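Local coordinates for protein importin subunit beta-1 (Saccharomyces cerevisiae, PDB 5OWU) that carries cargo into the nucleus as the importin beta subunit, working with importin alpha, which recognises the classical nuclear localization signal, at residues A[196-201]-A[230-235]; A[186-191]-A[200-205]; A[240-245]-A[279-284]; A[224-229]-A[249-254]. All blocks are in the same frame, centred on the assembly; numbering follows the deposited sequence.

Interaction 1. Residues A[196-201]-A[230-235]; sequences AVRLAA and CEATQA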
loop_
_atom_site.group_PDB
_atom_site.type_symbol
_atom_site.label_atom_id
_atom_site.label_comp_id
_atom_site.label_asym_id
_atom_site.label_seq_id
_atom_site.Cartn_x
_atom_site.Cartn_y
_atom_site.Cartn_z
ATOM N N ALA A 196 -12.389 20.256 23.238
ATOM C CA ALA A 196 -12.673 20.235 21.808
ATOM C C ALA A 196 -11.736 21.170 21.055
ATOM O O ALA A 196 -11.249 20.832 19.970
ATOM C CB ALA A 196 -14.131 20.616 21.554
ATOM N N VAL A 197 -11.450 22.341 21.631
ATOM C CA VAL A 197 -10.602 23.315 20.953
ATOM C C VAL A 197 -9.161 22.826 20.902
ATOM O O VAL A 197 -8.501 22.933 19.864
ATOM C CB VAL A 197 -10.710 24.696 21.626
ATOM C CG1 VAL A 197 -9.727 25.683 20.996
ATOM C CG2 VAL A 197 -12.129 25.244 21.502
ATOM N N ARG A 198 -8.640 22.293 22.017
ATOM C CA ARG A 198 -7.279 21.765 22.009
ATOM C C ARG A 198 -7.148 20.616 21.022
ATOM O O ARG A 198 -6.140 20.510 20.312
ATOM C CB ARG A 198 -6.868 21.299 23.406
ATOM C CG ARG A 198 -6.656 22.406 24.416
ATOM C CD ARG A 198 -5.843 21.904 25.602
ATOM N NE ARG A 198 -4.407 22.050 25.377
ATOM C CZ ARG A 198 -3.464 21.637 26.217
ATOM N NH1 ARG A 198 -3.789 21.033 27.351
ATOM N NH2 ARG A 198 -2.188 21.829 25.917
ATOM N N LEU A 199 -8.157 19.745 20.963
ATOM C CA LEU A 199 -8.136 18.635 20.014
ATOM C C LEU A 199 -8.099 19.140 18.585
ATOM O O LEU A 199 -7.275 18.696 17.776
ATOM C CB LEU A 199 -9.363 17.741 20.206
ATOM C CG LEU A 199 -9.286 16.615 21.224
ATOM C CD1 LEU A 199 -10.641 15.939 21.301
ATOM C CD2 LEU A 199 -8.198 15.617 20.847
ATOM N N ALA A 200 -9.022 20.045 18.247
ATOM C CA ALA A 200 -9.052 20.619 16.910
ATOM C C ALA A 200 -7.734 21.301 16.571
ATOM O O ALA A 200 -7.258 21.220 15.433
ATOM C CB ALA A 200 -10.216 21.607 16.802
ATOM N N ALA A 201 -7.133 21.987 17.545
ATOM C CA ALA A 201 -5.871 22.675 17.299
ATOM C C ALA A 201 -4.755 21.678 17.012
ATOM O O ALA A 201 -3.992 21.848 16.060
ATOM C CB ALA A 201 -5.512 23.564 18.493
ATOM N N CYS A 230 4.816 18.965 23.492
ATOM C CA CYS A 230 5.157 18.107 24.630
ATOM C C CYS A 230 4.250 18.393 25.822
ATOM O O CYS A 230 3.688 17.469 26.443
ATOM C CB CYS A 230 6.619 18.312 25.011
ATOM S SG CYS A 230 7.770 17.732 23.754
ATOM N N GLU A 231 4.103 19.675 26.161
ATOM C CA GLU A 231 3.149 20.091 27.173
ATOM C C GLU A 231 1.829 19.370 26.932
ATOM O O GLU A 231 1.237 18.824 27.867
ATOM C CB GLU A 231 2.970 21.616 27.140
ATOM C CG GLU A 231 2.193 22.191 28.319
ATOM C CD GLU A 231 0.773 21.648 28.421
ATOM O OE1 GLU A 231 0.390 21.156 29.504
ATOM O OE2 GLU A 231 0.041 21.702 27.409
ATOM N N ALA A 232 1.377 19.337 25.676
ATOM C CA ALA A 232 0.098 18.695 25.386
ATOM C C ALA A 232 0.154 17.189 25.615
ATOM O O ALA A 232 -0.847 16.595 26.034
ATOM C CB ALA A 232 -0.343 18.994 23.952
ATOM N N THR A 233 1.292 16.543 25.341
ATOM C CA THR A 233 1.374 15.109 25.600
ATOM C C THR A 233 1.289 14.797 27.083
ATOM O O THR A 233 0.936 13.670 27.444
ATOM C CB THR A 233 2.672 14.503 25.066
ATOM O OG1 THR A 233 3.780 15.026 25.805
ATOM C CG2 THR A 233 2.844 14.785 23.581
ATOM N N GLN A 234 1.623 15.752 27.947
ATOM C CA GLN A 234 1.470 15.540 29.384
ATOM C C GLN A 234 0.130 16.039 29.930
ATOM O O GLN A 234 -0.056 16.055 31.150
ATOM C CB GLN A 234 2.619 16.212 30.136
ATOM C CG GLN A 234 3.999 15.876 29.572
ATOM C CD GLN A 234 4.275 14.386 29.560
ATOM O OE1 GLN A 234 4.350 13.752 30.611
ATOM N NE2 GLN A 234 4.421 13.817 28.364
ATOM N N ALA A 235 -0.812 16.421 29.068
ATOM C CA ALA A 235 -2.102 16.916 29.538
ATOM C C ALA A 235 -2.899 15.806 30.222
ATOM O O ALA A 235 -2.686 14.614 29.992
ATOM C CB ALA A 235 -2.916 17.497 28.382
HETATM O O HOH W 1 -2.328 20.773 29.265
#
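Arg198 and Glu231 reach toward each other from helices of two adjacent HEAT repeats, 195-208 and 219-233, and their long side chains cross at about a right angle before the charged ends settle nearly in one plane. The guanidinium and carboxylate planes differ by 20°. Glu231 OE2 stands at the edge of the guanidinium, where Arg198 NH2 donates to it at 2.7 Å with an N-H...O angle of 153°, a charged hydrogen bond that meets OE2 almost head-on. A water completes the pairing: it donates to Glu231 OE1 at 2.8 Å and also sits by Arg198 NH1, though so close there that the geometry of that leg is doubtful. The bend at chi3 (88°) turns the guanidinium out of line with its aliphatic stem, while Glu231, bent at chi2, folds its carboxylate back to meet it. Two methyls line the approach, with Ala232 CB 3.9 Å from Arg198 NH2 and Ala235 CB 3.8 Å from Arg198 NH1. Behind the pair, Arg198 NE donates to Ala188 O, a second grip that fixes the rotation of the guanidinium. A leucine in place of Arg198 would probably leave the Glu231 carboxylate without its countercharge and the Ala188 carbonyl without this donor. The buried arginine thus ties the end of the preceding helix, its own helix and the last turn of helix 219-233 together. Such a polar bridge joins HEAT 5 to HEAT 6 and illustrates how neighbouring repeats of a HEAT solenoid can be stitched side by side.

Interaction 2. Residues A[186-191]-A[200-205]; sequences QGAQST and AALNAL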
loop_
_atom_site.group_PDB
_atom_site.type_symbol
_atom_site.label_atom_id
_atom_site.label_comp_id
_atom_site.label_asym_id
_atom_site.label_seq_id
_atom_site.Cartn_x
_atom_site.Cartn_y
_atom_site.Cartn_z
ATOM N N GLN A 186 -2.384 28.975 19.214
ATOM C CA GLN A 186 -3.249 29.678 20.158
ATOM C C GLN A 186 -4.314 28.750 20.723
ATOM O O GLN A 186 -4.620 28.798 21.919
ATOM C CB GLN A 186 -3.894 30.894 19.486
ATOM C CG GLN A 186 -3.002 32.128 19.484
ATOM C CD GLN A 186 -3.614 33.348 18.806
ATOM O OE1 GLN A 186 -2.980 34.404 18.748
ATOM N NE2 GLN A 186 -4.837 33.216 18.291
ATOM N N GLY A 187 -4.886 27.883 19.885
ATOM C CA GLY A 187 -5.863 26.940 20.390
ATOM C C GLY A 187 -5.270 25.737 21.096
ATOM O O GLY A 187 -5.975 25.082 21.869
ATOM N N ALA A 188 -3.991 25.434 20.860
ATOM C CA ALA A 188 -3.402 24.208 21.388
ATOM C C ALA A 188 -2.820 24.370 22.782
ATOM O O ALA A 188 -2.777 23.396 23.540
ATOM C CB ALA A 188 -2.294 23.704 20.458
ATOM N N GLN A 189 -2.382 25.574 23.133
ATOM C CA GLN A 189 -1.594 25.789 24.338
ATOM C C GLN A 189 -2.403 25.477 25.597
ATOM O O GLN A 189 -3.637 25.431 25.588
ATOM C CB GLN A 189 -1.085 27.230 24.380
ATOM C CG GLN A 189 -2.187 28.267 24.472
ATOM C CD GLN A 189 -1.663 29.677 24.306
ATOM O OE1 GLN A 189 -0.467 29.930 24.464
ATOM N NE2 GLN A 189 -2.559 30.608 23.977
ATOM N N SER A 190 -1.672 25.289 26.703
ATOM C CA SER A 190 -2.265 24.759 27.929
ATOM C C SER A 190 -3.335 25.679 28.506
ATOM O O SER A 190 -4.252 25.206 29.187
ATOM C CB SER A 190 -1.174 24.523 28.971
ATOM O OG SER A 190 -0.409 25.698 29.173
ATOM N N THR A 191 -3.231 26.990 28.269
ATOM C CA THR A 191 -4.221 27.915 28.811
ATOM C C THR A 191 -5.614 27.691 28.232
ATOM O O THR A 191 -6.599 28.087 28.864
ATOM C CB THR A 191 -3.793 29.364 28.565
ATOM O OG1 THR A 191 -3.422 29.535 27.192
ATOM C CG2 THR A 191 -2.616 29.740 29.461
ATOM N N ALA A 200 -9.022 20.045 18.247
ATOM C CA ALA A 200 -9.052 20.619 16.910
ATOM C C ALA A 200 -7.734 21.301 16.571
ATOM O O ALA A 200 -7.258 21.220 15.433
ATOM C CB ALA A 200 -10.216 21.607 16.802
ATOM N N ALA A 201 -7.133 21.987 17.545
ATOM C CA ALA A 201 -5.871 22.675 17.299
ATOM C C ALA A 201 -4.755 21.678 17.012
ATOM O O ALA A 201 -3.992 21.848 16.060
ATOM C CB ALA A 201 -5.512 23.564 18.493
ATOM N N LEU A 202 -4.646 20.624 17.821
ATOM C CA LEU A 202 -3.575 19.655 17.614
ATOM C C LEU A 202 -3.765 18.891 16.305
ATOM O O LEU A 202 -2.796 18.647 15.571
ATOM C CB LEU A 202 -3.512 18.706 18.811
ATOM C CG LEU A 202 -3.107 19.395 20.119
ATOM C CD1 LEU A 202 -3.372 18.497 21.308
ATOM C CD2 LEU A 202 -1.647 19.796 20.088
ATOM N N ASN A 203 -5.005 18.520 15.986
ATOM C CA ASN A 203 -5.274 17.858 14.712
ATOM C C ASN A 203 -4.932 18.771 13.536
ATOM O O ASN A 203 -4.319 18.336 12.550
ATOM C CB ASN A 203 -6.738 17.419 14.660
ATOM C CG ASN A 203 -7.052 16.304 15.647
ATOM O OD1 ASN A 203 -6.177 15.531 16.028
ATOM N ND2 ASN A 203 -8.309 16.212 16.055
ATOM N N ALA A 204 -5.308 20.046 13.626
ATOM C CA ALA A 204 -4.927 21.001 12.593
ATOM C C ALA A 204 -3.412 21.133 12.493
ATOM O O ALA A 204 -2.858 21.223 11.394
ATOM C CB ALA A 204 -5.568 22.355 12.880
ATOM N N LEU A 205 -2.722 21.160 13.631
ATOM C CA LEU A 205 -1.269 21.283 13.618
ATOM C C LEU A 205 -0.641 20.117 12.868
ATOM O O LEU A 205 0.240 20.302 12.005
ATOM C CB LEU A 205 -0.747 21.350 15.055
ATOM C CG LEU A 205 0.754 21.543 15.229
ATOM C CD1 LEU A 205 1.210 22.824 14.538
ATOM C CD2 LEU A 205 1.122 21.561 16.718
#
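Ala188 and Ala201 bring the two helices of HEAT 5 together: the end of helix 177-188 meets the middle of helix 195-208, which runs back antiparallel in the helical hairpin that defines a HEAT repeat. Their CA atoms are 5.0 Å apart, a separation so small that residues without bulky side chains meet here.

The first kind of contact sets a methyl against the main chain. Ala201 CB presses on the peptide link between Gly187 and Ala188, 3.4 Å from Gly187 C and equally near Ala188 N. Gly187 offers no side chain; a CB built on it would lie 3.2 Å from Ala201 CB, too tight for two methyls at ease. The backbone leaves helical angles at Gln189, so the close approach falls just where helix 177-188 stops.

The second kind is purely apolar, and no hydrogen bond crosses between the segments. Ala188 CB meets Ala201 CB at 3.8 Å, and the same methyl is touched on another flank by Leu202. Beyond the pair, Leu156 of helix 149-165 also packs on Ala201, and Val240 and Ala243 of helix 238-255 lie against Leu202, burying the contact between neighbouring repeats. Leu202 holds its CG anti to the carbonyl carbon (chi1 -66°), which brings one branch back across the hairpin until CD2 rests 4.0 Å from Ala188 CB.

Interaction 3. Residues A[240-245]-A[279-284]; sequences VQAAAF and NDKVAS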
loop_
_atom_site.group_PDB
_atom_site.type_symbol
_atom_site.label_atom_id
_atom_site.label_comp_id
_atom_site.label_asym_id
_atom_site.label_seq_id
_atom_site.Cartn_x
_atom_site.Cartn_y
_atom_site.Cartn_z
ATOM N N VAL A 240 -6.626 14.565 24.360
ATOM C CA VAL A 240 -5.617 15.585 24.094
ATOM C C VAL A 240 -4.247 14.936 23.958
ATOM O O VAL A 240 -3.494 15.226 23.023
ATOM C CB VAL A 240 -5.633 16.656 25.202
ATOM C CG1 VAL A 240 -4.414 17.584 25.107
ATOM C CG2 VAL A 240 -6.908 17.465 25.116
ATOM N N GLN A 241 -3.906 14.043 24.892
ATOM C CA GLN A 241 -2.653 13.303 24.791
ATOM C C GLN A 241 -2.552 12.580 23.455
ATOM O O GLN A 241 -1.539 12.680 22.758
ATOM C CB GLN A 241 -2.536 12.303 25.944
ATOM C CG GLN A 241 -2.278 12.929 27.298
ATOM C CD GLN A 241 -2.123 11.885 28.391
ATOM O OE1 GLN A 241 -2.687 10.794 28.306
ATOM N NE2 GLN A 241 -1.347 12.212 29.418
ATOM N N ALA A 242 -3.597 11.838 23.083
ATOM C CA ALA A 242 -3.558 11.084 21.832
ATOM C C ALA A 242 -3.276 12.005 20.649
ATOM O O ALA A 242 -2.420 11.712 19.803
ATOM C CB ALA A 242 -4.873 10.328 21.633
ATOM N N ALA A 243 -3.977 13.137 20.584
ATOM C CA ALA A 243 -3.738 14.083 19.499
ATOM C C ALA A 243 -2.302 14.597 19.517
ATOM O O ALA A 243 -1.641 14.677 18.469
ATOM C CB ALA A 243 -4.730 15.241 19.605
ATOM N N ALA A 244 -1.796 14.945 20.703
ATOM C CA ALA A 244 -0.448 15.483 20.797
ATOM C C ALA A 244 0.588 14.455 20.356
ATOM O O ALA A 244 1.572 14.801 19.694
ATOM C CB ALA A 244 -0.175 15.959 22.224
ATOM N N PHE A 245 0.379 13.184 20.707
ATOM C CA PHE A 245 1.294 12.133 20.272
ATOM C C PHE A 245 1.201 11.892 18.770
ATOM O O PHE A 245 2.217 11.604 18.130
ATOM C CB PHE A 245 1.027 10.839 21.050
ATOM C CG PHE A 245 1.920 10.663 22.245
ATOM C CD1 PHE A 245 3.236 10.267 22.084
ATOM C CD2 PHE A 245 1.450 10.899 23.528
ATOM C CE1 PHE A 245 4.070 10.110 23.185
ATOM C CE2 PHE A 245 2.278 10.743 24.631
ATOM C CZ PHE A 245 3.586 10.348 24.458
ATOM N N ASN A 279 -2.693 2.283 31.755
ATOM C CA ASN A 279 -3.706 2.553 30.742
ATOM C C ASN A 279 -3.170 2.123 29.381
ATOM O O ASN A 279 -2.145 2.643 28.924
ATOM C CB ASN A 279 -4.068 4.037 30.728
ATOM C CG ASN A 279 -5.187 4.353 29.761
ATOM O OD1 ASN A 279 -5.032 4.209 28.549
ATOM N ND2 ASN A 279 -6.320 4.798 30.290
ATOM N N ASP A 280 -3.871 1.188 28.728
ATOM C CA ASP A 280 -3.365 0.613 27.483
ATOM C C ASP A 280 -3.285 1.650 26.370
ATOM O O ASP A 280 -2.402 1.564 25.510
ATOM C CB ASP A 280 -4.242 -0.563 27.039
ATOM C CG ASP A 280 -4.187 -1.736 27.999
ATOM O OD1 ASP A 280 -3.286 -1.777 28.861
ATOM O OD2 ASP A 280 -5.049 -2.628 27.885
ATOM N N LYS A 281 -4.185 2.633 26.365
ATOM C CA LYS A 281 -4.172 3.643 25.309
ATOM C C LYS A 281 -2.943 4.547 25.424
ATOM O O LYS A 281 -2.267 4.832 24.424
ATOM C CB LYS A 281 -5.466 4.461 25.367
ATOM C CG LYS A 281 -5.517 5.706 24.465
ATOM C CD LYS A 281 -6.017 5.386 23.071
ATOM C CE LYS A 281 -6.288 6.661 22.278
ATOM N NZ LYS A 281 -7.434 7.434 22.843
ATOM N N VAL A 282 -2.643 5.010 26.637
ATOM C CA VAL A 282 -1.466 5.854 26.856
ATOM C C VAL A 282 -0.203 5.108 26.433
ATOM O O VAL A 282 0.591 5.578 25.592
ATOM C CB VAL A 282 -1.396 6.284 28.332
ATOM C CG1 VAL A 282 -0.188 7.186 28.584
ATOM C CG2 VAL A 282 -2.694 6.982 28.754
ATOM N N ALA A 283 -0.003 3.925 27.023
ATOM C CA ALA A 283 1.148 3.108 26.673
ATOM C C ALA A 283 1.235 2.930 25.168
ATOM O O ALA A 283 2.313 3.076 24.578
ATOM C CB ALA A 283 1.065 1.754 27.378
ATOM N N SER A 284 0.098 2.642 24.525
ATOM C CA SER A 284 0.083 2.483 23.075
ATOM C C SER A 284 0.626 3.721 22.381
ATOM O O SER A 284 1.364 3.611 21.391
ATOM C CB SER A 284 -1.338 2.190 22.584
ATOM O OG SER A 284 -1.764 0.908 22.994
#
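Ala242 and Gln241 meet Lys281 and Val282 in two light touches, with the CA atoms of Ala242 and Val282 7.5 Å apart. The methyl of Ala242 lies against the far end of the lysine, its CB 4.0 Å from Lys281 CE and as far from NZ. The amide oxygen of Gln241 rests on a valine branch, OE1 to Val282 CG2 at 3.8 Å; this is van der Waals packing, and no hydrogen bond spans the segments.

The lysine reaches Ala242 because its chain turns twice, at chi2 (88°) and at chi4, folding back from its root. Gln241, in contrast, runs extended beyond CG, which carries the amide oxygen to Val282 CG2 at a slant.

A further shell fixes the start of the second helix. Asn279 is its N-cap: OD1 accepts from Val282 N at 3.2 Å, tilted out of the carbonyl plane, and more weakly from Lys281 N. One turn on, Ser284 OG donates to Asp280 O at 2.7 Å, while Asp280 itself is salt-bridged to Arg335.

Around the contact, Ile238 touches Asn279, Lys281 and Val282, and Met285 packs on Gln241, Ala242 and Phe245. Helix 238-255 of HEAT 6 runs roughly parallel beside the start of helix 280-306 of HEAT 7, and along its other flanks Ala243 meets helix 195-208 and Ala244 meets helix 219-233.

Interaction 4. Residues A[224-229]-A[249-254]; sequences YLMQVV and CKIMSL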
loop_
_atom_site.group_PDB
_atom_site.type_symbol
_atom_site.label_atom_id
_atom_site.label_comp_id
_atom_site.label_asym_id
_atom_site.label_seq_id
_atom_site.Cartn_x
_atom_site.Cartn_y
_atom_site.Cartn_z
ATOM N N TYR A 224 9.670 26.608 20.598
ATOM C CA TYR A 224 8.376 26.929 21.197
ATOM C C TYR A 224 7.305 25.927 20.781
ATOM O O TYR A 224 6.524 25.449 21.616
ATOM C CB TYR A 224 7.948 28.345 20.811
ATOM C CG TYR A 224 6.589 28.721 21.356
ATOM C CD1 TYR A 224 6.410 28.967 22.708
ATOM C CD2 TYR A 224 5.482 28.828 20.520
ATOM C CE1 TYR A 224 5.174 29.308 23.217
ATOM C CE2 TYR A 224 4.240 29.170 21.022
ATOM C CZ TYR A 224 4.091 29.407 22.372
ATOM O OH TYR A 224 2.858 29.751 22.882
ATOM N N LEU A 225 7.242 25.603 19.488
ATOM C CA LEU A 225 6.249 24.640 19.018
ATOM C C LEU A 225 6.423 23.285 19.704
ATOM O O LEU A 225 5.445 22.669 20.148
ATOM C CB LEU A 225 6.345 24.486 17.502
ATOM C CG LEU A 225 5.289 23.558 16.886
ATOM C CD1 LEU A 225 3.890 24.009 17.271
ATOM C CD2 LEU A 225 5.405 23.487 15.377
ATOM N N MET A 226 7.664 22.794 19.782
ATOM C CA MET A 226 7.898 21.504 20.430
ATOM C C MET A 226 7.517 21.556 21.903
ATOM O O MET A 226 6.968 20.590 22.446
ATOM C CB MET A 226 9.361 21.086 20.269
ATOM C CG MET A 226 9.731 20.686 18.837
ATOM S SD MET A 226 8.752 19.288 18.272
ATOM C CE MET A 226 9.521 17.942 19.182
ATOM N N GLN A 227 7.801 22.676 22.563
ATOM C CA GLN A 227 7.379 22.851 23.947
ATOM C C GLN A 227 5.866 22.710 24.078
ATOM O O GLN A 227 5.371 22.006 24.968
ATOM C CB GLN A 227 7.849 24.213 24.464
ATOM C CG GLN A 227 7.376 24.539 25.872
ATOM C CD GLN A 227 8.053 25.775 26.448
ATOM O OE1 GLN A 227 9.111 26.198 25.980
ATOM N NE2 GLN A 227 7.438 26.361 27.467
ATOM N N VAL A 228 5.113 23.359 23.181
ATOM C CA VAL A 228 3.652 23.270 23.233
ATOM C C VAL A 228 3.190 21.834 23.003
ATOM O O VAL A 228 2.285 21.336 23.686
ATOM C CB VAL A 228 3.021 24.227 22.205
ATOM C CG1 VAL A 228 1.506 24.012 22.127
ATOM C CG2 VAL A 228 3.342 25.676 22.551
ATOM N N VAL A 229 3.777 21.158 22.018
ATOM C CA VAL A 229 3.352 19.795 21.714
ATOM C C VAL A 229 3.619 18.874 22.907
ATOM O O VAL A 229 2.757 18.082 23.311
ATOM C CB VAL A 229 4.042 19.299 20.429
ATOM C CG1 VAL A 229 3.789 17.814 20.212
ATOM C CG2 VAL A 229 3.530 20.089 19.229
ATOM N N CYS A 249 4.560 12.124 16.506
ATOM C CA CYS A 249 5.014 11.099 15.572
ATOM C C CYS A 249 5.202 11.684 14.184
ATOM O O CYS A 249 6.207 11.409 13.509
ATOM C CB CYS A 249 4.020 9.937 15.531
ATOM S SG CYS A 249 3.968 8.958 17.050
ATOM N N LYS A 250 4.244 12.500 13.737
ATOM C CA LYS A 250 4.372 13.098 12.414
ATOM C C LYS A 250 5.580 14.026 12.347
ATOM O O LYS A 250 6.299 14.060 11.338
ATOM C CB LYS A 250 3.090 13.845 12.060
ATOM C CG LYS A 250 2.645 13.620 10.622
ATOM C CD LYS A 250 1.798 14.767 10.080
ATOM C CE LYS A 250 1.345 14.502 8.653
ATOM N NZ LYS A 250 2.509 14.265 7.743
ATOM N N ILE A 251 5.824 14.783 13.417
ATOM C CA ILE A 251 6.995 15.653 13.467
ATOM C C ILE A 251 8.272 14.836 13.402
ATOM O O ILE A 251 9.245 15.237 12.762
ATOM C CB ILE A 251 6.972 16.528 14.733
ATOM C CG1 ILE A 251 5.860 17.574 14.630
ATOM C CG2 ILE A 251 8.329 17.216 14.940
ATOM C CD1 ILE A 251 5.532 18.260 15.945
ATOM N N MET A 252 8.318 13.706 14.107
ATOM C CA MET A 252 9.517 12.875 14.055
ATOM C C MET A 252 9.754 12.379 12.636
ATOM O O MET A 252 10.883 12.428 12.130
ATOM C CB MET A 252 9.379 11.705 15.032
ATOM C CG MET A 252 10.516 10.679 14.997
ATOM S SD MET A 252 12.084 11.291 15.627
ATOM C CE MET A 252 11.644 11.654 17.336
ATOM N N SER A 253 8.689 11.930 11.965
ATOM C CA SER A 253 8.839 11.419 10.606
ATOM C C SER A 253 9.284 12.511 9.634
ATOM O O SER A 253 10.136 12.266 8.774
ATOM C CB SER A 253 7.524 10.783 10.144
ATOM O OG SER A 253 7.647 10.313 8.817
ATOM N N LEU A 254 8.736 13.722 9.757
ATOM C CA LEU A 254 9.020 14.784 8.790
ATOM C C LEU A 254 10.277 15.587 9.110
ATOM O O LEU A 254 10.979 16.036 8.199
ATOM C CB LEU A 254 7.836 15.747 8.713
ATOM C CG LEU A 254 6.593 15.261 7.979
ATOM C CD1 LEU A 254 5.516 16.331 8.074
ATOM C CD2 LEU A 254 6.919 14.949 6.524
#
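Met226 and Ile251 face each other across two roughly antiparallel helices whose CA atoms here come no nearer than 9.1 Å, a gap wide enough to be filled by side chains. Ile251 does most of the filling. Met226 and Ile251 slide past one another in opposite directions, so the thioether meets the flank of the isoleucine: Met226 SD is 3.9 Å from Ile251 CG2 and 4.1 Å from CD1. Sulfur gets there because the methionine is bent at chi2 (-60°) and again at chi3, which curls the chain back over the helix gap. On the isoleucine, CG1 stands beside the backbone N (chi1 -70°) and carries CD1 forward to a second partner, Val229 CG2, at 4.3 Å. One methyl is therefore shared between a sulfur and a valine one turn away, and no hydrogen bond crosses between the segments.

The neighbourhood closes the site. Leu209 packs on Ile251, Tyr262 and Leu267 of helix 260-274 lie against Met226, and Leu205 of helix 195-208 rests on Leu225 and Val229. Val228 CG2 sits 3.8 Å above the plane of the Tyr224 ring, offset toward its rim. That ring also meets an aromatic side chain of another protein chain, with planes about 65° apart, and an aromatic side chain of that chain also packs on Met226, consistent with the hydrophobic sites between HEAT repeats that bind FG nucleoporins in this family. The contact itself is part of the apolar core inside HEAT 6, the classic interior of an antiparallel HEAT hairpin.

How the interactions relate
The four contacts follow three consecutive HEAT repeats and alternate in kind. Interactions 2 and 4 lie inside HEAT 5 and HEAT 6, between the helices of one hairpin, whereas interactions 1 and 3 join HEAT 5 to HEAT 6 and HEAT 6 to HEAT 7. Interactions 1 and 2 share helix 195-208, their centres about 6 Å apart; interactions 1 and 4 share helix 219-233, and interactions 3 and 4 share helix 238-255, with centres about 12 and 15 Å apart. Interaction 2 closes along the chain before interactions 3 and 4 open. These three shared helices each serve both within a hairpin and toward an adjacent repeat, consistent with the continuous stacking of a HEAT solenoid.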